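Local coordinates for protein intracellular serine protease (Bacillus licheniformis, PDB 4ZOQ) that cleaves peptide bonds sequence-specifically as a lanthipeptide protease of the subtilisin-like S8 family, probably through a serine endopeptidase mechanism, at residues 168-173 / 200-205; 221-226 / 326-331. All blocks are in the same frame, centred on the assembly; numbering follows the deposited sequence.

Overall arrangement
The two contacts lie side by side in the subtilase domain, their centres about 8 Å apart. Both segments of contact 1 precede those of contact 2 in sequence. Contact 1 pairs strands 168-172 and 200-205 inside the mixed central sheet. Strand 221-226 follows next in both sequence and sheet, and is an outermost strand within the chain. One edge of it bonds to strand 200-205. Its other edge takes the 326-331 loop of contact 2. Both contacts also pack on helix 275-297, which carries the predicted catalytic Ser276 near its start. The side chain of Ser172, in contact 1, is about 5 Å from that of Ser276, so this part of the sheet adjoins the probable active site.

Contact 1: 168-173 / 200-205; sequences LVFSSA and VSVGSN
Val200 is held by both of its backbone polar atoms to strand 168-172. Its N donates to Val169 O at 2.8 Å, and its O accepts from Ser171 N at 2.9 Å. Val202, two residues on, repeats the pattern. Its N donates to Ser171 O at 2.8 Å, and its O accepts from Ala173 N, just past the end of the strand, at 2.9 Å. Weaker CA-H...O contacts fill in between, with Ser201 CA 3.5 Å from Ser171 O.

Apolar contacts gather on the face that bears Phe170, Val200 and Val202. Phe170 CG is anti to its carbonyl carbon (chi1 -63°), which puts it beside the backbone N. The side chain lies alongside that of Val200, pointing the same way. Phe170 CD1 meets Val200 CB at 3.6 Å, while Val202 CG2 stands farther off, near the ring's edge. Val282 and Ala286 of helix 275-297 pack on the Phe170 side chain.

On the opposite face, which bears Ser171 and Ser201, Ser201 OG lies 3.5 Å from Ala173 CB. This hydroxyl is hydrogen-bonded to Glu220, and Ser171 OG to Ile136 O.

The axes of the two short strand segments are inclined at 37°. Parallel strands covered by helices, with the predicted catalytic serine close to Ser172, are characteristic of the alpha/beta subtilisin fold.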
ATOM      1  N   LEU B 168       7.368   4.481   7.705  1.00 34.47           N
ATOM      2  CA  LEU B 168       6.554   5.156   6.699  1.00 34.37           C
ATOM      3  C   LEU B 168       5.448   4.254   6.205  1.00 33.22           C
ATOM      4  O   LEU B 168       5.649   3.046   6.041  1.00 31.26           O
ATOM      5  CB  LEU B 168       7.421   5.584   5.530  1.00 31.74           C
ATOM      6  CG  LEU B 168       8.377   6.678   5.974  1.00 33.33           C
ATOM      7  CD1 LEU B 168       9.557   6.743   5.048  1.00 32.33           C
ATOM      8  CD2 LEU B 168       7.632   7.999   6.012  1.00 30.77           C
ATOM      9  N   VAL B 169       4.264   4.835   6.035  1.00 32.99           N
ATOM     10  CA  VAL B 169       3.112   4.113   5.506  1.00 29.92           C
ATOM     11  C   VAL B 169       2.560   4.851   4.292  1.00 31.04           C
ATOM     12  O   VAL B 169       2.106   5.985   4.391  1.00 28.72           O
ATOM     13  CB  VAL B 169       2.000   3.960   6.576  1.00 30.09           C
ATOM     14  CG1 VAL B 169       0.814   3.185   6.015  1.00 30.20           C
ATOM     15  CG2 VAL B 169       2.561   3.298   7.844  1.00 28.89           C
ATOM     16  N   PHE B 170       2.573   4.183   3.151  1.00 31.02           N
ATOM     17  CA  PHE B 170       2.100   4.763   1.912  1.00 31.44           C
ATOM     18  C   PHE B 170       0.819   4.052   1.528  1.00 33.20           C
ATOM     19  O   PHE B 170       0.723   2.839   1.680  1.00 30.64           O
ATOM     20  CB  PHE B 170       3.161   4.624   0.830  1.00 28.90           C
ATOM     21  CG  PHE B 170       4.419   5.369   1.143  1.00 31.17           C
ATOM     22  CD1 PHE B 170       4.525   6.729   0.889  1.00 31.19           C
ATOM     23  CD2 PHE B 170       5.471   4.722   1.766  1.00 28.49           C
ATOM     24  CE1 PHE B 170       5.669   7.416   1.212  1.00 28.36           C
ATOM     25  CE2 PHE B 170       6.625   5.401   2.087  1.00 27.58           C
ATOM     26  CZ  PHE B 170       6.716   6.756   1.807  1.00 31.90           C
ATOM     27  N   SER B 171      -0.165   4.811   1.043  1.00 31.86           N
ATOM     28  CA  SER B 171      -1.460   4.240   0.707  1.00 31.74           C
ATOM     29  C   SER B 171      -2.002   4.789  -0.611  1.00 30.86           C
ATOM     30  O   SER B 171      -1.806   5.949  -0.925  1.00 31.52           O
ATOM     31  CB  SER B 171      -2.454   4.545   1.833  1.00 33.64           C
ATOM     32  OG  SER B 171      -3.524   3.638   1.790  1.00 39.52           O
ATOM     33  N   SER B 172      -2.725   3.969  -1.355  1.00 27.25           N
ATOM     34  CA  SER B 172      -3.350   4.438  -2.587  1.00 29.01           C
ATOM     35  C   SER B 172      -4.552   5.331  -2.289  1.00 30.22           C
ATOM     36  O   SER B 172      -5.316   5.074  -1.348  1.00 30.95           O
ATOM     37  CB  SER B 172      -3.749   3.261  -3.466  1.00 25.34           C
ATOM     38  OG  SER B 172      -4.515   2.341  -2.727  1.00 29.80           O
ATOM     39  N   ALA B 173      -4.683   6.411  -3.053  1.00 27.70           N
ATOM     40  CA  ALA B 173      -5.715   7.400  -2.781  1.00 26.93           C
ATOM     41  C   ALA B 173      -7.089   6.927  -3.237  1.00 27.31           C
ATOM     42  O   ALA B 173      -8.098   7.437  -2.799  1.00 27.96           O
ATOM     43  CB  ALA B 173      -5.365   8.708  -3.436  1.00 26.41           C
ATOM     44  N   VAL B 200       0.595   8.363   4.179  1.00 32.39           N
ATOM     45  CA  VAL B 200       0.876   9.155   2.982  1.00 30.37           C
ATOM     46  C   VAL B 200      -0.034   8.729   1.823  1.00 32.21           C
ATOM     47  O   VAL B 200       0.150   7.655   1.229  1.00 31.27           O
ATOM     48  CB  VAL B 200       2.342   8.991   2.564  1.00 30.93           C
ATOM     49  CG1 VAL B 200       2.661   9.839   1.332  1.00 31.74           C
ATOM     50  CG2 VAL B 200       3.280   9.348   3.736  1.00 31.67           C
ATOM     51  N   SER B 201      -1.000   9.573   1.475  1.00 29.35           N
ATOM     52  CA  SER B 201      -1.952   9.223   0.423  1.00 29.01           C
ATOM     53  C   SER B 201      -1.385   9.533  -0.987  1.00 32.91           C
ATOM     54  O   SER B 201      -0.957  10.650  -1.251  1.00 30.70           O
ATOM     55  CB  SER B 201      -3.257   9.968   0.655  1.00 27.43           C
ATOM     56  OG  SER B 201      -4.214   9.584  -0.292  1.00 33.85           O
ATOM     57  N   VAL B 202      -1.372   8.538  -1.880  1.00 30.55           N
ATOM     58  CA  VAL B 202      -0.722   8.670  -3.187  1.00 26.49           C
ATOM     59  C   VAL B 202      -1.711   8.502  -4.364  1.00 27.55           C
ATOM     60  O   VAL B 202      -2.393   7.471  -4.477  1.00 28.15           O
ATOM     61  CB  VAL B 202       0.438   7.632  -3.348  1.00 27.29           C
ATOM     62  CG1 VAL B 202       1.140   7.769  -4.688  1.00 24.61           C
ATOM     63  CG2 VAL B 202       1.446   7.731  -2.195  1.00 29.55           C
ATOM     64  N   GLY B 203      -1.754   9.509  -5.237  1.00 24.80           N
ATOM     65  CA  GLY B 203      -2.563   9.489  -6.445  1.00 25.30           C
ATOM     66  C   GLY B 203      -1.768   9.073  -7.671  1.00 26.69           C
ATOM     67  O   GLY B 203      -0.568   8.817  -7.596  1.00 27.58           O
ATOM     68  N   SER B 204      -2.429   9.022  -8.814  1.00 25.22           N
ATOM     69  CA  SER B 204      -1.809   8.481 -10.006  1.00 25.71           C
ATOM     70  C   SER B 204      -1.778   9.508 -11.142  1.00 29.06           C
ATOM     71  O   SER B 204      -2.803  10.106 -11.433  1.00 27.71           O
ATOM     72  CB  SER B 204      -2.561   7.225 -10.463  1.00 26.66           C
ATOM     73  OG  SER B 204      -2.100   6.808 -11.751  1.00 28.44           O
ATOM     74  N   ASN B 205      -0.610   9.743 -11.750  1.00 27.56           N
ATOM     75  CA  ASN B 205      -0.567  10.617 -12.913  1.00 27.32           C
ATOM     76  C   ASN B 205      -0.317   9.809 -14.213  1.00 29.42           C
ATOM     77  O   ASN B 205       0.018   8.620 -14.196  1.00 27.40           O
ATOM     78  CB  ASN B 205       0.489  11.743 -12.755  1.00 27.29           C
ATOM     79  CG  ASN B 205       1.936  11.230 -12.677  1.00 30.47           C
ATOM     80  OD1 ASN B 205       2.473  11.010 -11.595  1.00 29.20           O
ATOM     81  ND2 ASN B 205       2.564  11.027 -13.835  1.00 29.67           N
TER

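Contact 2: 221-226 / 326-331; sequences IEFTAP and YGYGEV
Phe223 and Thr224 meet a loop that contains a type II' beta turn, Tyr326 to Gly329, and runs along the edge strand of the subtilisin-like sheet. Thr224 N donates to Gly329 O, and Val331 N to Thr224 O at 3.0 Å. Near the turn, Tyr328 N donates to Glu222 O at 2.7 Å. Gly327 lies so close to this strand that a CB would strike Glu222 C.

Phe223 CG is anti to the carbonyl carbon (chi1 -62°), beside the backbone N; the ring beyond it touches both Val331 and Tyr328. Its CD1 touches Val331 CG2 at 3.6 Å. Its CE1 lies 4.0 Å from Tyr328 CB, while Tyr328 CD2 is over one ring face and Gly329 O is in plane at the edge. The two rings meet obliquely, planes at 47°, centroids 5.8 Å apart. An alanine at Phe223 would probably open a gap beside Val331 CG2 and leave the Tyr328 side chain freer to turn.

Glu222 and Tyr328 run side by side. Glu222 OE1 lies in the plane of the tyrosine ring, 3.6 Å from CE2, and is also hydrogen-bonded to His307. Tyr328 has a further cation-pi partner in Lys322.

Thr224 OG1 is buried with no polar partner in the model, 3.9 Å from Tyr326 CA. Its CG2 packs on Glu330 CB. The Glu330 chain is extended, CD anti to CA (chi2 176°), and this carries it out to Pro226. The side chain crosses Pro226 at about a right angle. Glu330 OE2 accepts a weak hydrogen bond from Asn205 ND2 and rests 3.6 Å from Pro226 CD.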
ATOM      1  N   ILE B 221      -4.179  14.137  -0.431  1.00 33.83           N
ATOM      2  CA  ILE B 221      -3.199  13.689  -1.419  1.00 31.59           C
ATOM      3  C   ILE B 221      -1.852  14.343  -1.118  1.00 36.36           C
ATOM      4  O   ILE B 221      -1.786  15.575  -0.990  1.00 33.51           O
ATOM      5  CB  ILE B 221      -3.562  14.074  -2.834  1.00 29.38           C
ATOM      6  CG1 ILE B 221      -4.991  13.681  -3.208  1.00 30.33           C
ATOM      7  CG2 ILE B 221      -2.515  13.491  -3.809  1.00 30.17           C
ATOM      8  CD1 ILE B 221      -5.255  12.231  -3.286  1.00 30.64           C
ATOM      9  N   GLU B 222      -0.795  13.545  -0.977  1.00 29.70           N
ATOM     10  CA  GLU B 222       0.519  14.103  -0.690  1.00 33.14           C
ATOM     11  C   GLU B 222       1.464  14.007  -1.849  1.00 32.92           C
ATOM     12  O   GLU B 222       2.317  14.884  -2.040  1.00 30.89           O
ATOM     13  CB  GLU B 222       1.184  13.421   0.504  1.00 33.23           C
ATOM     14  CG  GLU B 222       0.577  13.829   1.799  1.00 37.63           C
ATOM     15  CD  GLU B 222       1.492  13.571   2.948  1.00 44.14           C
ATOM     16  OE1 GLU B 222       2.646  14.044   2.872  1.00 51.79           O
ATOM     17  OE2 GLU B 222       1.071  12.874   3.899  1.00 45.90           O
ATOM     18  N   PHE B 223       1.338  12.912  -2.592  1.00 29.17           N
ATOM     19  CA  PHE B 223       2.186  12.687  -3.735  1.00 28.69           C
ATOM     20  C   PHE B 223       1.410  12.014  -4.843  1.00 27.93           C
ATOM     21  O   PHE B 223       0.321  11.492  -4.665  1.00 25.28           O
ATOM     22  CB  PHE B 223       3.381  11.813  -3.411  1.00 25.96           C
ATOM     23  CG  PHE B 223       4.301  12.373  -2.394  1.00 32.00           C
ATOM     24  CD1 PHE B 223       5.172  13.403  -2.718  1.00 30.43           C
ATOM     25  CD2 PHE B 223       4.347  11.817  -1.112  1.00 28.81           C
ATOM     26  CE1 PHE B 223       6.042  13.895  -1.785  1.00 34.04           C
ATOM     27  CE2 PHE B 223       5.218  12.300  -0.174  1.00 32.13           C
ATOM     28  CZ  PHE B 223       6.072  13.349  -0.501  1.00 33.55           C
ATOM     29  N   THR B 224       2.067  11.987  -5.979  1.00 27.27           N
ATOM     30  CA  THR B 224       1.575  11.357  -7.160  1.00 27.41           C
ATOM     31  C   THR B 224       2.679  10.470  -7.752  1.00 28.58           C
ATOM     32  O   THR B 224       3.873  10.665  -7.468  1.00 27.12           O
ATOM     33  CB  THR B 224       1.068  12.503  -8.086  1.00 30.81           C
ATOM     34  OG1 THR B 224      -0.368  12.539  -8.068  1.00 32.78           O
ATOM     35  CG2 THR B 224       1.561  12.402  -9.432  1.00 26.49           C
ATOM     36  N   ALA B 225       2.291   9.446  -8.508  1.00 27.83           N
ATOM     37  CA  ALA B 225       3.273   8.650  -9.244  1.00 27.53           C
ATOM     38  C   ALA B 225       2.632   8.124 -10.539  1.00 25.68           C
ATOM     39  O   ALA B 225       1.403   8.052 -10.642  1.00 24.04           O
ATOM     40  CB  ALA B 225       3.816   7.510  -8.383  1.00 25.78           C
ATOM     41  N   PRO B 226       3.464   7.805 -11.545  1.00 27.95           N
ATOM     42  CA  PRO B 226       2.862   7.378 -12.818  1.00 28.25           C
ATOM     43  C   PRO B 226       2.173   6.000 -12.780  1.00 25.66           C
ATOM     44  O   PRO B 226       2.813   4.953 -12.869  1.00 26.14           O
ATOM     45  CB  PRO B 226       4.066   7.367 -13.779  1.00 26.90           C
ATOM     46  CG  PRO B 226       5.284   7.313 -12.917  1.00 26.79           C
ATOM     47  CD  PRO B 226       4.918   8.044 -11.665  1.00 27.91           C
ATOM     48  N   TYR B 326      -2.389  16.902  -7.091  1.00 28.42           N
ATOM     49  CA  TYR B 326      -1.098  16.240  -7.090  1.00 31.75           C
ATOM     50  C   TYR B 326      -0.430  16.190  -5.729  1.00 29.75           C
ATOM     51  O   TYR B 326       0.645  15.636  -5.619  1.00 31.16           O
ATOM     52  CB  TYR B 326      -0.125  16.962  -8.038  1.00 31.39           C
ATOM     53  CG  TYR B 326      -0.612  17.035  -9.441  1.00 31.43           C
ATOM     54  CD1 TYR B 326      -0.395  15.990 -10.330  1.00 28.23           C
ATOM     55  CD2 TYR B 326      -1.323  18.152  -9.881  1.00 33.35           C
ATOM     56  CE1 TYR B 326      -0.852  16.065 -11.605  1.00 31.74           C
ATOM     57  CE2 TYR B 326      -1.785  18.234 -11.151  1.00 31.15           C
ATOM     58  CZ  TYR B 326      -1.552  17.196 -12.009  1.00 32.13           C
ATOM     59  OH  TYR B 326      -2.032  17.276 -13.283  1.00 35.50           O
ATOM     60  N   GLY B 327      -1.001  16.828  -4.711  1.00 33.05           N
ATOM     61  CA  GLY B 327      -0.282  16.959  -3.446  1.00 30.39           C
ATOM     62  C   GLY B 327       1.004  17.763  -3.648  1.00 32.37           C
ATOM     63  O   GLY B 327       1.024  18.729  -4.415  1.00 34.88           O
ATOM     64  N   TYR B 328       2.100  17.343  -3.032  1.00 32.49           N
ATOM     65  CA  TYR B 328       3.389  18.014  -3.238  1.00 31.74           C
ATOM     66  C   TYR B 328       3.898  17.789  -4.650  1.00 32.78           C
ATOM     67  O   TYR B 328       4.857  18.424  -5.059  1.00 33.90           O
ATOM     68  CB  TYR B 328       4.447  17.518  -2.252  1.00 29.11           C
ATOM     69  CG  TYR B 328       4.167  17.871  -0.820  1.00 35.99           C
ATOM     70  CD1 TYR B 328       4.236  19.193  -0.388  1.00 38.36           C
ATOM     71  CD2 TYR B 328       3.812  16.899   0.103  1.00 34.72           C
ATOM     72  CE1 TYR B 328       3.975  19.536   0.918  1.00 38.07           C
ATOM     73  CE2 TYR B 328       3.538  17.234   1.426  1.00 39.36           C
ATOM     74  CZ  TYR B 328       3.620  18.556   1.824  1.00 41.24           C
ATOM     75  OH  TYR B 328       3.355  18.910   3.128  1.00 53.85           O
ATOM     76  N   GLY B 329       3.306  16.835  -5.370  1.00 30.31           N
ATOM     77  CA  GLY B 329       3.678  16.599  -6.759  1.00 29.41           C
ATOM     78  C   GLY B 329       4.111  15.171  -7.075  1.00 33.31           C
ATOM     79  O   GLY B 329       3.943  14.229  -6.262  1.00 34.66           O
ATOM     80  N   GLU B 330       4.691  15.001  -8.256  1.00 29.18           N
ATOM     81  CA  GLU B 330       5.108  13.682  -8.705  1.00 30.11           C
ATOM     82  C   GLU B 330       6.467  13.290  -8.180  1.00 30.67           C
ATOM     83  O   GLU B 330       7.453  14.031  -8.342  1.00 29.82           O
ATOM     84  CB  GLU B 330       5.141  13.621 -10.216  1.00 31.25           C
ATOM     85  CG  GLU B 330       5.494  12.248 -10.770  1.00 29.93           C
ATOM     86  CD  GLU B 330       5.415  12.258 -12.276  1.00 36.91           C
ATOM     87  OE1 GLU B 330       4.888  13.258 -12.795  1.00 40.67           O
ATOM     88  OE2 GLU B 330       5.815  11.283 -12.941  1.00 36.75           O
ATOM     89  N   VAL B 331       6.488  12.159  -7.482  1.00 28.37           N
ATOM     90  CA  VAL B 331       7.719  11.557  -7.001  1.00 30.55           C
ATOM     91  C   VAL B 331       8.602  11.043  -8.141  1.00 29.28           C
ATOM     92  O   VAL B 331       8.125  10.399  -9.054  1.00 28.92           O
ATOM     93  CB  VAL B 331       7.421  10.386  -6.016  1.00 31.05           C
ATOM     94  CG1 VAL B 331       8.688   9.548  -5.750  1.00 27.21           C
ATOM     95  CG2 VAL B 331       6.856  10.940  -4.728  1.00 30.13           C
TER